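Local coordinates for protein NG, ng-dimethylarginine dimethylaminohydrolase (Pseudomonas aeruginosa, PDB 1H70) that hydrolyses N-omega-methylated arginines, which inhibit nitric oxide synthase, to citrulline and a methylamine, and is seen here with the product citrulline bound, at residues A[60-72]-A[241-255]. The protein carries 1 engineered substitution. Sequence-based numbering, arbitrary orientation.
Engineered in segment 241-255: S250 (natural residue Cys). With CIR (citrulline), chain B.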
# COMPACT_ATOMS: atom_id res chain seq x y z
N PRO A 60 -5.75 -5.67 15.22
CA PRO A 60 -6.62 -6.27 14.20
C PRO A 60 -6.23 -5.97 12.74
O PRO A 60 -6.36 -6.83 11.86
CB PRO A 60 -7.96 -5.60 14.49
CG PRO A 60 -7.95 -5.44 15.99
CD PRO A 60 -6.52 -5.03 16.32
N ASP A 61 -5.76 -4.76 12.49
CA ASP A 61 -5.40 -4.33 11.13
C ASP A 61 -3.90 -4.45 10.84
O ASP A 61 -3.43 -3.95 9.81
CB ASP A 61 -5.81 -2.88 10.93
CG ASP A 61 -7.31 -2.69 10.84
OD1 ASP A 61 -7.89 -3.18 9.83
OD2 ASP A 61 -7.94 -2.06 11.73
N SER A 62 -3.14 -5.15 11.69
CA SER A 62 -1.68 -5.26 11.51
C SER A 62 -1.21 -6.03 10.25
O SER A 62 -0.05 -5.92 9.82
CB SER A 62 -1.00 -5.71 12.82
OG SER A 62 -1.44 -7.00 13.17
N VAL A 63 -2.12 -6.72 9.58
CA VAL A 63 -1.85 -7.39 8.32
C VAL A 63 -1.54 -6.34 7.27
O VAL A 63 -0.84 -6.62 6.29
CB VAL A 63 -3.09 -8.22 7.86
CG1 VAL A 63 -4.30 -7.33 7.61
CG2 VAL A 63 -2.77 -9.06 6.62
N PHE A 64 -2.05 -5.12 7.45
CA PHE A 64 -1.80 -4.03 6.52
C PHE A 64 -0.48 -3.31 6.83
O PHE A 64 -0.44 -2.12 7.21
CB PHE A 64 -2.97 -3.04 6.50
CG PHE A 64 -4.27 -3.73 6.13
CD1 PHE A 64 -5.38 -3.64 6.96
CD2 PHE A 64 -4.35 -4.46 4.96
CE1 PHE A 64 -6.56 -4.28 6.62
CE2 PHE A 64 -5.55 -5.11 4.60
CZ PHE A 64 -6.65 -5.00 5.43
N VAL A 65 0.61 -4.05 6.63
CA VAL A 65 1.96 -3.56 6.91
C VAL A 65 2.39 -2.37 6.05
O VAL A 65 3.37 -1.68 6.40
CB VAL A 65 3.01 -4.68 6.79
CG1 VAL A 65 2.74 -5.76 7.84
CG2 VAL A 65 3.05 -5.27 5.36
N GLU A 66 1.68 -2.10 4.96
CA GLU A 66 2.00 -0.92 4.17
C GLU A 66 1.94 0.36 5.00
O GLU A 66 2.75 1.23 4.78
CB GLU A 66 1.02 -0.78 2.99
CG GLU A 66 1.09 0.55 2.26
CD GLU A 66 0.67 0.45 0.81
OE1 GLU A 66 -0.55 0.53 0.54
OE2 GLU A 66 1.53 0.30 -0.06
N ASP A 67 1.01 0.49 5.94
CA ASP A 67 0.86 1.78 6.65
C ASP A 67 1.95 2.21 7.64
O ASP A 67 2.35 3.38 7.65
CB ASP A 67 -0.55 1.88 7.22
CG ASP A 67 -1.57 1.79 6.12
OD1 ASP A 67 -1.41 2.53 5.10
OD2 ASP A 67 -2.51 1.00 6.20
N PRO A 68 2.45 1.31 8.48
CA PRO A 68 3.46 1.70 9.47
C PRO A 68 4.86 2.07 8.98
O PRO A 68 5.65 2.55 9.79
CB PRO A 68 3.54 0.48 10.41
CG PRO A 68 2.84 -0.64 9.71
CD PRO A 68 2.00 -0.08 8.63
N VAL A 69 5.22 1.89 7.70
CA VAL A 69 6.56 2.19 7.24
C VAL A 69 6.57 2.52 5.76
O VAL A 69 5.73 2.04 5.00
CB VAL A 69 7.54 0.97 7.32
CG1 VAL A 69 8.99 1.48 7.28
CG2 VAL A 69 7.32 0.06 8.51
N LEU A 70 7.54 3.34 5.37
CA LEU A 70 7.81 3.60 3.97
C LEU A 70 9.24 3.13 3.71
O LEU A 70 10.19 3.70 4.26
CB LEU A 70 7.70 5.08 3.62
CG LEU A 70 8.00 5.38 2.15
CD1 LEU A 70 6.85 4.89 1.27
CD2 LEU A 70 8.27 6.91 1.95
N CYS A 71 9.40 2.12 2.87
CA CYS A 71 10.73 1.63 2.53
C CYS A 71 11.15 2.17 1.16
O CYS A 71 10.44 1.95 0.19
CB CYS A 71 10.71 0.11 2.45
SG CYS A 71 10.25 -0.59 4.04
N THR A 72 12.29 2.84 1.09
CA THR A 72 12.79 3.34 -0.18
C THR A 72 14.13 2.69 -0.50
O THR A 72 14.59 1.81 0.22
CB THR A 72 12.94 4.89 -0.17
OG1 THR A 72 14.14 5.24 0.54
CG2 THR A 72 11.79 5.55 0.58
N TYR A 241 -10.38 -8.77 2.66
CA TYR A 241 -9.68 -7.52 3.01
C TYR A 241 -10.45 -6.31 2.49
O TYR A 241 -10.43 -5.24 3.11
CB TYR A 241 -8.21 -7.58 2.58
CG TYR A 241 -7.56 -8.77 3.25
CD1 TYR A 241 -7.40 -9.97 2.57
CD2 TYR A 241 -7.17 -8.69 4.57
CE1 TYR A 241 -6.83 -11.07 3.21
CE2 TYR A 241 -6.58 -9.77 5.21
CZ TYR A 241 -6.43 -10.95 4.54
OH TYR A 241 -5.87 -12.04 5.18
N ARG A 242 -11.15 -6.47 1.37
CA ARG A 242 -12.00 -5.42 0.82
C ARG A 242 -13.03 -4.96 1.85
O ARG A 242 -13.37 -3.75 1.96
CB ARG A 242 -12.68 -5.89 -0.49
CG ARG A 242 -13.65 -4.86 -1.07
CD ARG A 242 -14.12 -5.24 -2.47
NE ARG A 242 -15.22 -4.38 -2.93
CZ ARG A 242 -16.52 -4.71 -2.94
NH1 ARG A 242 -16.95 -5.90 -2.50
NH2 ARG A 242 -17.41 -3.82 -3.40
N LYS A 243 -13.53 -5.90 2.66
CA LYS A 243 -14.49 -5.61 3.71
C LYS A 243 -13.97 -4.61 4.73
O LYS A 243 -14.76 -3.91 5.36
CB LYS A 243 -14.90 -6.87 4.46
CG LYS A 243 -15.78 -7.79 3.65
CD LYS A 243 -15.95 -9.16 4.35
CE LYS A 243 -16.83 -10.08 3.52
NZ LYS A 243 -17.00 -11.38 4.24
N ILE A 244 -12.65 -4.59 4.94
CA ILE A 244 -12.04 -3.65 5.87
C ILE A 244 -11.11 -2.69 5.12
O ILE A 244 -10.03 -2.34 5.60
CB ILE A 244 -11.38 -4.33 7.11
CG1 ILE A 244 -10.37 -5.41 6.68
CG2 ILE A 244 -12.48 -4.91 8.03
CD1 ILE A 244 -9.68 -6.13 7.87
N ASP A 245 -11.56 -2.27 3.94
CA ASP A 245 -10.91 -1.23 3.14
C ASP A 245 -9.44 -1.43 2.80
O ASP A 245 -8.69 -0.45 2.76
CB ASP A 245 -11.03 0.13 3.86
CG ASP A 245 -12.46 0.57 4.13
OD1 ASP A 245 -13.38 0.17 3.38
OD2 ASP A 245 -12.72 1.33 5.11
N GLY A 246 -9.01 -2.67 2.55
CA GLY A 246 -7.63 -2.94 2.20
C GLY A 246 -7.54 -3.82 0.95
O GLY A 246 -8.50 -4.53 0.62
N GLY A 247 -6.38 -3.82 0.31
CA GLY A 247 -6.13 -4.61 -0.88
C GLY A 247 -4.70 -5.12 -0.95
O GLY A 247 -3.99 -5.21 0.05
N VAL A 248 -4.26 -5.41 -2.18
CA VAL A 248 -2.94 -5.92 -2.41
C VAL A 248 -1.81 -4.94 -2.08
O VAL A 248 -0.78 -5.40 -1.67
CB VAL A 248 -2.76 -6.53 -3.83
CG1 VAL A 248 -3.71 -7.72 -4.02
CG2 VAL A 248 -3.00 -5.52 -4.93
N SER A 249 -1.97 -3.62 -2.25
CA SER A 249 -0.84 -2.74 -1.92
C SER A 249 -0.68 -2.71 -0.41
O SER A 249 0.40 -2.66 0.14
CB SER A 249 -1.02 -1.30 -2.43
OG SER A 249 -1.86 -0.58 -1.55
N SER A 250 -1.81 -2.77 0.27
CA SER A 250 -1.91 -2.68 1.73
C SER A 250 -1.18 -3.76 2.50
O SER A 250 -0.75 -3.52 3.63
CB SER A 250 -3.39 -2.83 2.10
OG SER A 250 -4.18 -2.14 1.12
N MET A 251 -1.12 -4.94 1.91
CA MET A 251 -0.63 -6.13 2.57
C MET A 251 0.87 -6.40 2.49
O MET A 251 1.33 -7.45 2.97
CB MET A 251 -1.49 -7.31 2.11
CG MET A 251 -2.88 -7.18 2.76
SD MET A 251 -3.91 -8.65 2.54
CE MET A 251 -4.05 -8.54 0.75
N SER A 252 1.64 -5.49 1.88
CA SER A 252 3.08 -5.72 1.88
C SER A 252 3.86 -4.44 1.80
O SER A 252 3.31 -3.38 1.53
CB SER A 252 3.54 -6.67 0.77
OG SER A 252 3.12 -6.32 -0.56
N LEU A 253 5.15 -4.59 2.11
CA LEU A 253 6.18 -3.55 1.93
C LEU A 253 7.06 -4.15 0.82
O LEU A 253 7.40 -5.33 0.89
CB LEU A 253 7.02 -3.39 3.20
CG LEU A 253 6.76 -2.41 4.34
CD1 LEU A 253 5.69 -1.41 4.18
CD2 LEU A 253 6.85 -3.00 5.74
N ARG A 254 7.38 -3.38 -0.20
CA ARG A 254 8.11 -3.82 -1.38
C ARG A 254 9.33 -2.93 -1.60
O ARG A 254 9.17 -1.72 -1.73
CB ARG A 254 7.16 -3.70 -2.58
CG ARG A 254 5.92 -4.55 -2.44
CD ARG A 254 4.77 -4.22 -3.42
NE ARG A 254 4.16 -2.92 -3.07
CZ ARG A 254 3.21 -2.72 -2.16
NH1 ARG A 254 2.73 -1.47 -2.03
NH2 ARG A 254 2.71 -3.71 -1.40
N PHE A 255 10.53 -3.50 -1.63
CA PHE A 255 11.76 -2.72 -1.79
C PHE A 255 12.96 -3.54 -2.27
O PHE A 255 12.80 -4.71 -2.63
CB PHE A 255 12.10 -2.02 -0.46
CG PHE A 255 12.32 -2.96 0.71
CD1 PHE A 255 13.59 -3.36 1.08
CD2 PHE A 255 11.24 -3.43 1.44
CE1 PHE A 255 13.79 -4.23 2.15
CE2 PHE A 255 11.43 -4.27 2.53
CZ PHE A 255 12.72 -4.67 2.89
OXT PHE A 255 14.07 -2.99 -2.26
C CIR B . -7.73 0.67 8.29
O CIR B . -6.69 1.29 8.66
OXT CIR B . -8.89 1.25 8.36
CA CIR B . -7.62 -0.72 7.72
N CIR B . -8.85 -1.48 8.00
C3 CIR B . -7.36 -0.63 6.19
C4 CIR B . -5.96 -0.05 5.94
C5 CIR B . -5.73 0.07 4.44
N6 CIR B . -4.38 0.56 4.15
C7 CIR B . -3.83 0.61 2.95
O7 CIR B . -4.42 0.23 1.93
N8 CIR B . -2.57 1.08 2.85
O HOH W 1 3.76 -0.74 0.86
O HOH W 2 10.93 0.71 -2.31
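E66 and S250 meet across the active site of this dimethylargininase, an alpha/beta-propeller (pentein) enzyme, where two buried loops grip citrulline between them. Position 250, inferred to hold the nucleophile, carries an engineered serine in place of the natural cysteine. The loops are tied through the backbone: E66 N donates to S250 O at 3.1 Å, rising 40° out of the carbonyl plane.

The E66 carboxylate divides its work. OE1 accepts from citrulline N8 at 3.1 Å and lies 2.7 Å from S249 OG. OE2 forms a salt bridge with R254 NH1 (2.9 Å) on its syn side but tilted out of the carboxylate plane, the two planar groups turned 80° apart; K165 is a second cationic partner. With CG anti to the backbone N (chi1 168°), the E66 chain extends so that its carboxylate reaches S249 OG and R254 NH1. R254 is itself fixed by S249 O and S252 OG, both in its guanidinium plane at NH2, a second shell that positions E66.

D61 OD1 and I244 O, one from each loop, both accept from the citrulline amino nitrogen, while D67 takes N6 and N8 with its two oxygens.

Apolar packing flanks the pocket. The F64 ring, with V63 CG1 over one face, has I244 CD1 at its edge, Y241 CD2 beside CZ, and G246 CA 3.8 Å from CE2, where the glycine has no side chain to intrude. Farther along, the branched end of L253 packs against V65, V69 and C71, CD1 near V65 O and V69 O, CD2 by V69 CG2, and CG by C71 SG, which sits obliquely 4.5 Å from the F255 ring centroid. Beyond it, a water bridges C71 O (2.8 Å) and R254 O.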